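Local coordinates for protein endoglycosidase (Bacteroides thetaiotaomicron, PDB 6Q64) that probably hydrolyses O-glycosidic bonds as a family 18 endoglycosidase involved in the breakdown of complex N-glycans by a gut bacterium, at residues G78-K83 and V101-T106; F120-K125 and N181-D186. The protein carries 1 engineered substitution. All blocks are in the same frame, centred on the assembly; numbering follows the deposited sequence.

Contact 1 (G78-K83 and V101-T106); sequences GNWTGK and VSLWGT
Apolar packing of the Trp80 indole against Leu103 and Thr106 joins two loops of a family 18 TIM barrel, one following strand 72-76 and the other leaving the carboxyl end of strand 100-102. No hydrogen bond spans the two segments; together they bury 222 Å². Trp80 turns its six-membered ring to the partner loop, with CG anti to the backbone N (chi1 171°), and CE3 and CZ3 do the touching. Both branches of Leu103 touch it: CD2, oblique to the ring, lies 3.9 Å from Trp80 CE3, while CD1 comes to 4.0 Å from Trp80 CZ3. Thr106 approaches differently. Its methyl CG2 sits at the rim of the indole, near the ring plane, 4.1 Å from Trp80 CE3, and the two side chains cross at about a right angle. With CG2 anti to its own carbonyl carbon, Thr106 offers carbon rather than oxygen to the tryptophan. The backbones also meet directly, Gly78 CA lying 3.7 Å from Trp104 O.

Helix 112-123 holds Trp80 at two points: Asp117 OD2 accepts a hydrogen bond from the indole NE1, and Gln114 NE2 bonds to the backbone carbonyl O of Trp80. Gly78 N is bonded to Glu336 OE2, and Trp104 turns its indole away to make edge-to-face contacts with Tyr333 and His334. The chemistry therefore splits Trp80 in two: a bonded N-H fixes the pose of the ring toward the helix, while its hydrocarbon rim packs against Leu103 and Thr106 by dispersion and exclusion of water.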
loop_
_atom_site.group_PDB
_atom_site.type_symbol
_atom_site.label_atom_id
_atom_site.label_comp_id
_atom_site.label_asym_id
_atom_site.label_seq_id
_atom_site.Cartn_x
_atom_site.Cartn_y
_atom_site.Cartn_z
ATOM N N GLY A 78 -9.769 -4.926 -3.234
ATOM C CA GLY A 78 -10.622 -6.069 -2.845
ATOM C C GLY A 78 -11.265 -6.750 -4.047
ATOM O O GLY A 78 -11.403 -6.078 -5.080
ATOM N N ASN A 79 -11.649 -8.028 -3.891
ATOM C CA ASN A 79 -12.354 -8.897 -4.880
ATOM C C ASN A 79 -11.429 -9.117 -6.075
ATOM O O ASN A 79 -11.886 -8.956 -7.230
ATOM C CB ASN A 79 -13.695 -8.324 -5.373
ATOM C CG ASN A 79 -14.635 -7.853 -4.275
ATOM O OD1 ASN A 79 -14.612 -6.683 -3.855
ATOM N ND2 ASN A 79 -15.498 -8.756 -3.834
ATOM N N TRP A 80 -10.161 -9.424 -5.821
ATOM C CA TRP A 80 -9.186 -9.638 -6.917
ATOM C C TRP A 80 -9.288 -11.077 -7.441
ATOM O O TRP A 80 -8.808 -11.987 -6.738
ATOM C CB TRP A 80 -7.772 -9.313 -6.459
ATOM C CG TRP A 80 -6.773 -9.728 -7.490
ATOM C CD1 TRP A 80 -6.841 -9.492 -8.831
ATOM C CD2 TRP A 80 -5.584 -10.508 -7.283
ATOM N NE1 TRP A 80 -5.762 -10.033 -9.470
ATOM C CE2 TRP A 80 -4.966 -10.654 -8.546
ATOM C CE3 TRP A 80 -4.970 -11.074 -6.157
ATOM C CZ2 TRP A 80 -3.762 -11.336 -8.711
ATOM C CZ3 TRP A 80 -3.775 -11.739 -6.318
ATOM C CH2 TRP A 80 -3.182 -11.866 -7.579
ATOM N N THR A 81 -9.840 -11.276 -8.649
ATOM C CA THR A 81 -10.096 -12.627 -9.224
ATOM C C THR A 81 -9.352 -12.850 -10.544
ATOM O O THR A 81 -8.961 -14.004 -10.788
ATOM C CB THR A 81 -11.594 -12.904 -9.417
ATOM O OG1 THR A 81 -12.030 -12.291 -10.636
ATOM C CG2 THR A 81 -12.430 -12.466 -8.232
ATOM N N GLY A 82 -9.189 -11.825 -11.376
ATOM C CA GLY A 82 -8.619 -11.970 -12.733
ATOM C C GLY A 82 -9.450 -12.870 -13.644
ATOM O O GLY A 82 -8.838 -13.502 -14.525
ATOM N N LYS A 83 -10.783 -12.900 -13.474
ATOM C CA LYS A 83 -11.652 -13.999 -13.978
ATOM C C LYS A 83 -12.283 -13.641 -15.319
ATOM O O LYS A 83 -12.684 -14.572 -16.050
ATOM C CB LYS A 83 -12.743 -14.385 -12.974
ATOM C CG LYS A 83 -12.285 -15.282 -11.825
ATOM C CD LYS A 83 -11.461 -16.481 -12.230
ATOM C CE LYS A 83 -12.304 -17.551 -12.870
ATOM N NZ LYS A 83 -12.647 -18.603 -11.885
ATOM N N VAL A 101 -0.123 -1.717 -4.954
ATOM C CA VAL A 101 -1.449 -1.994 -4.373
ATOM C C VAL A 101 -1.260 -2.996 -3.239
ATOM O O VAL A 101 -0.303 -3.818 -3.274
ATOM C CB VAL A 101 -2.338 -2.488 -5.533
ATOM C CG1 VAL A 101 -3.095 -3.765 -5.247
ATOM C CG2 VAL A 101 -3.275 -1.399 -6.053
ATOM N N SER A 102 -2.133 -2.894 -2.251
ATOM C CA SER A 102 -2.260 -3.875 -1.157
ATOM C C SER A 102 -3.541 -4.672 -1.365
ATOM O O SER A 102 -4.594 -4.036 -1.570
ATOM C CB SER A 102 -2.230 -3.187 0.170
ATOM O OG SER A 102 -0.884 -2.912 0.536
ATOM N N LEU A 103 -3.433 -5.997 -1.293
ATOM C CA LEU A 103 -4.538 -6.944 -1.552
ATOM C C LEU A 103 -5.329 -7.163 -0.261
ATOM O O LEU A 103 -4.973 -8.067 0.525
ATOM C CB LEU A 103 -3.934 -8.238 -2.096
ATOM C CG LEU A 103 -3.053 -8.041 -3.325
ATOM C CD1 LEU A 103 -2.231 -9.282 -3.623
ATOM C CD2 LEU A 103 -3.888 -7.651 -4.523
ATOM N N TRP A 104 -6.391 -6.373 -0.092
ATOM C CA TRP A 104 -7.430 -6.557 0.954
ATOM C C TRP A 104 -8.109 -7.920 0.753
ATOM O O TRP A 104 -8.868 -8.079 -0.244
ATOM C CB TRP A 104 -8.455 -5.412 0.967
ATOM C CG TRP A 104 -9.321 -5.455 2.187
ATOM C CD1 TRP A 104 -10.570 -5.999 2.296
ATOM C CD2 TRP A 104 -8.952 -5.004 3.501
ATOM N NE1 TRP A 104 -11.022 -5.889 3.583
ATOM C CE2 TRP A 104 -10.051 -5.288 4.350
ATOM C CE3 TRP A 104 -7.813 -4.384 4.047
ATOM C CZ2 TRP A 104 -10.035 -4.961 5.716
ATOM C CZ3 TRP A 104 -7.803 -4.061 5.392
ATOM C CH2 TRP A 104 -8.902 -4.345 6.216
ATOM N N GLY A 105 -7.797 -8.864 1.649
ATOM C CA GLY A 105 -8.547 -10.113 1.828
ATOM C C GLY A 105 -7.776 -11.328 1.343
ATOM O O GLY A 105 -7.895 -12.394 2.002
ATOM N N THR A 106 -7.029 -11.221 0.239
ATOM C CA THR A 106 -6.392 -12.414 -0.378
ATOM C C THR A 106 -5.219 -12.837 0.492
ATOM O O THR A 106 -4.568 -11.951 1.020
ATOM C CB THR A 106 -5.940 -12.172 -1.816
ATOM O OG1 THR A 106 -4.828 -11.288 -1.684
ATOM C CG2 THR A 106 -7.051 -11.641 -2.704
#

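Contact 2 (F120-K125 and N181-D186); sequences FFQEVK and NLDGFD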
loop_
_atom_site.group_PDB
_atom_site.type_symbol
_atom_site.label_atom_id
_atom_site.label_comp_id
_atom_site.label_asym_id
_atom_site.label_seq_id
_atom_site.Cartn_x
_atom_site.Cartn_y
_atom_site.Cartn_z
ATOM N N PHE A 120 1.434 -9.910 -15.638
ATOM C CA PHE A 120 1.273 -8.842 -16.661
ATOM C C PHE A 120 1.457 -7.492 -15.960
ATOM O O PHE A 120 2.307 -6.660 -16.363
ATOM C CB PHE A 120 -0.087 -8.962 -17.363
ATOM C CG PHE A 120 -0.246 -7.976 -18.479
ATOM C CD1 PHE A 120 -0.661 -6.690 -18.227
ATOM C CD2 PHE A 120 0.117 -8.302 -19.767
ATOM C CE1 PHE A 120 -0.748 -5.764 -19.252
ATOM C CE2 PHE A 120 0.022 -7.376 -20.794
ATOM C CZ PHE A 120 -0.410 -6.108 -20.531
ATOM N N PHE A 121 0.679 -7.300 -14.899
ATOM C CA PHE A 121 0.775 -6.152 -13.961
ATOM C C PHE A 121 2.230 -5.866 -13.573
ATOM O O PHE A 121 2.606 -4.703 -13.543
ATOM C CB PHE A 121 -0.026 -6.432 -12.697
ATOM C CG PHE A 121 -0.154 -5.240 -11.788
ATOM C CD1 PHE A 121 -0.737 -4.074 -12.227
ATOM C CD2 PHE A 121 0.296 -5.277 -10.483
ATOM C CE1 PHE A 121 -0.897 -2.994 -11.375
ATOM C CE2 PHE A 121 0.142 -4.193 -9.646
ATOM C CZ PHE A 121 -0.464 -3.055 -10.090
ATOM N N GLN A 122 3.013 -6.893 -13.261
ATOM C CA GLN A 122 4.416 -6.723 -12.820
ATOM C C GLN A 122 5.318 -6.397 -14.003
ATOM O O GLN A 122 6.000 -5.421 -13.891
ATOM C CB GLN A 122 4.923 -7.963 -12.095
ATOM C CG GLN A 122 4.297 -8.179 -10.729
ATOM C CD GLN A 122 4.612 -9.568 -10.244
ATOM O OE1 GLN A 122 5.001 -10.456 -11.014
ATOM N NE2 GLN A 122 4.451 -9.755 -8.944
ATOM N N GLU A 123 5.331 -7.203 -15.063
ATOM C CA GLU A 123 6.379 -7.211 -16.128
ATOM C C GLU A 123 6.137 -6.151 -17.223
ATOM O O GLU A 123 7.113 -5.693 -17.857
ATOM C CB GLU A 123 6.389 -8.576 -16.805
ATOM C CG GLU A 123 7.114 -9.657 -16.018
ATOM C CD GLU A 123 7.525 -10.882 -16.833
ATOM O OE1 GLU A 123 8.287 -11.718 -16.301
ATOM O OE2 GLU A 123 7.086 -11.001 -18.005
ATOM N N VAL A 124 4.878 -5.817 -17.499
ATOM C CA VAL A 124 4.497 -4.942 -18.643
ATOM C C VAL A 124 4.145 -3.575 -18.071
ATOM O O VAL A 124 4.757 -2.599 -18.481
ATOM C CB VAL A 124 3.333 -5.542 -19.463
ATOM C CG1 VAL A 124 2.747 -4.536 -20.431
ATOM C CG2 VAL A 124 3.748 -6.792 -20.201
ATOM N N LYS A 125 3.150 -3.524 -17.196
ATOM C CA LYS A 125 2.912 -2.354 -16.326
ATOM C C LYS A 125 4.055 -2.403 -15.314
ATOM O O LYS A 125 4.614 -3.502 -15.123
ATOM C CB LYS A 125 1.522 -2.500 -15.715
ATOM C CG LYS A 125 0.404 -2.539 -16.740
ATOM C CD LYS A 125 -0.977 -2.373 -16.138
ATOM C CE LYS A 125 -1.770 -1.277 -16.812
ATOM N NZ LYS A 125 -2.870 -0.820 -15.936
ATOM N N ASN A 181 5.168 -15.146 -6.020
ATOM C CA ASN A 181 6.050 -14.060 -6.549
ATOM C C ASN A 181 5.447 -12.651 -6.332
ATOM O O ASN A 181 5.725 -11.751 -7.159
ATOM C CB ASN A 181 6.467 -14.349 -7.996
ATOM C CG ASN A 181 7.309 -13.242 -8.601
ATOM O OD1 ASN A 181 8.348 -12.871 -8.071
ATOM N ND2 ASN A 181 6.837 -12.654 -9.685
ATOM N N LEU A 182 4.744 -12.405 -5.224
ATOM C CA LEU A 182 4.232 -11.049 -4.883
ATOM C C LEU A 182 5.406 -10.098 -4.556
ATOM O O LEU A 182 6.555 -10.576 -4.419
ATOM C CB LEU A 182 3.237 -11.196 -3.729
ATOM C CG LEU A 182 1.909 -11.861 -4.110
ATOM C CD1 LEU A 182 1.218 -12.507 -2.913
ATOM C CD2 LEU A 182 0.968 -10.859 -4.763
ATOM N N ASP A 183 5.170 -8.785 -4.483
ATOM C CA ASP A 183 6.279 -7.790 -4.449
ATOM C C ASP A 183 6.489 -7.256 -3.032
ATOM O O ASP A 183 7.335 -6.384 -2.880
ATOM C CB ASP A 183 6.073 -6.637 -5.434
ATOM C CG ASP A 183 5.502 -7.101 -6.761
ATOM O OD1 ASP A 183 4.250 -7.240 -6.840
ATOM O OD2 ASP A 183 6.309 -7.360 -7.693
ATOM N N GLY A 184 5.784 -7.771 -2.031
ATOM C CA GLY A 184 6.220 -7.572 -0.641
ATOM C C GLY A 184 5.079 -7.607 0.352
ATOM O O GLY A 184 4.131 -8.381 0.158
ATOM N N PHE A 185 5.175 -6.813 1.416
ATOM C CA PHE A 185 4.225 -6.899 2.545
ATOM C C PHE A 185 3.874 -5.507 3.048
ATOM O O PHE A 185 4.676 -4.544 2.893
ATOM C CB PHE A 185 4.799 -7.777 3.656
ATOM C CG PHE A 185 3.772 -8.147 4.685
ATOM C CD1 PHE A 185 2.854 -9.150 4.444
ATOM C CD2 PHE A 185 3.682 -7.444 5.876
ATOM C CE1 PHE A 185 1.885 -9.469 5.386
ATOM C CE2 PHE A 185 2.714 -7.766 6.821
ATOM C CZ PHE A 185 1.809 -8.776 6.571
ATOM N N ASP A 186 2.682 -5.444 3.625
ATOM C CA ASP A 186 2.042 -4.238 4.184
ATOM C C ASP A 186 1.617 -4.591 5.597
ATOM O O ASP A 186 0.586 -5.262 5.742
ATOM C CB ASP A 186 0.798 -3.803 3.413
ATOM C CG ASP A 186 0.074 -2.580 3.968
ATOM O OD1 ASP A 186 0.047 -2.381 5.184
ATOM O OD2 ASP A 186 -0.478 -1.839 3.172
#
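The carboxamide of Gln122 stands steeply to the two flat groups beside it, its plane 78° from the amide of Asn181 and 82° from the carboxylate of Asp183, so nothing here stacks. Apart from these, Val124 CB, just past the helix end, sits over the centre of one face of the Phe120 ring, 3.9 Å above its plane. Gln122 carries the contact. It leaves the last turn of helix 112-123 with CG anti to the carbonyl carbon (chi1 -70°) and runs extended beyond CG, which brings NE2 between two acceptors. The firmer bond goes from Gln122 NE2 to the carbonyl O of Asn181 at 3.0 Å, with the donor tilted out of the carbonyl plane. A weak one runs from Gln122 NE2 to Asp183 OD1 at 3.3 Å. At the other end of the amide, Gln122 OE1 lies 3.2 Å from Asn181 ND2, but the angle is too poor for a hydrogen bond.

Asn181 is the C' residue of the Schellman motif that ends helix 162-179, and its OD1 is bonded to Arg229 NH1. Asp183, just ahead of strand 184-189, has its stronger partner in the backbone N of Ala129, on strand 128-135. An alanine in place of Gln122 would probably leave the carbonyl of Asn181 without this donor and open a gap between the helix end and the turn. One amide nitrogen thus ties the end of helix 112-123 to the turn before strand 184-189, and more weakly to an aspartate already bonded to strand 128-135.

How the contacts relate
Contact 1 closes in the chain before contact 2 opens; their centres are about 13 Å apart, and both reach the same parallel sheet of the barrel. Strand 100-102 leads into helix 112-123, the helix that holds Trp80 in contact 1 and supplies Gln122 to contact 2; strand 128-135 then lies between strands 100-102 and 184-189. Two pairs join the contacts directly: Leu103 CD1 packs 3.7 Å from Leu182 CD2, and Ser102 OG is 2.9 Å from Asp186 OD2, a probable hydrogen bond. Asp183 and Asp186 fit the start of the family 18 DxxDxDxE motif, whose final, catalytic glutamate is engineered to glutamine here, so contact 1 is probably bonded to the strand bearing that signature.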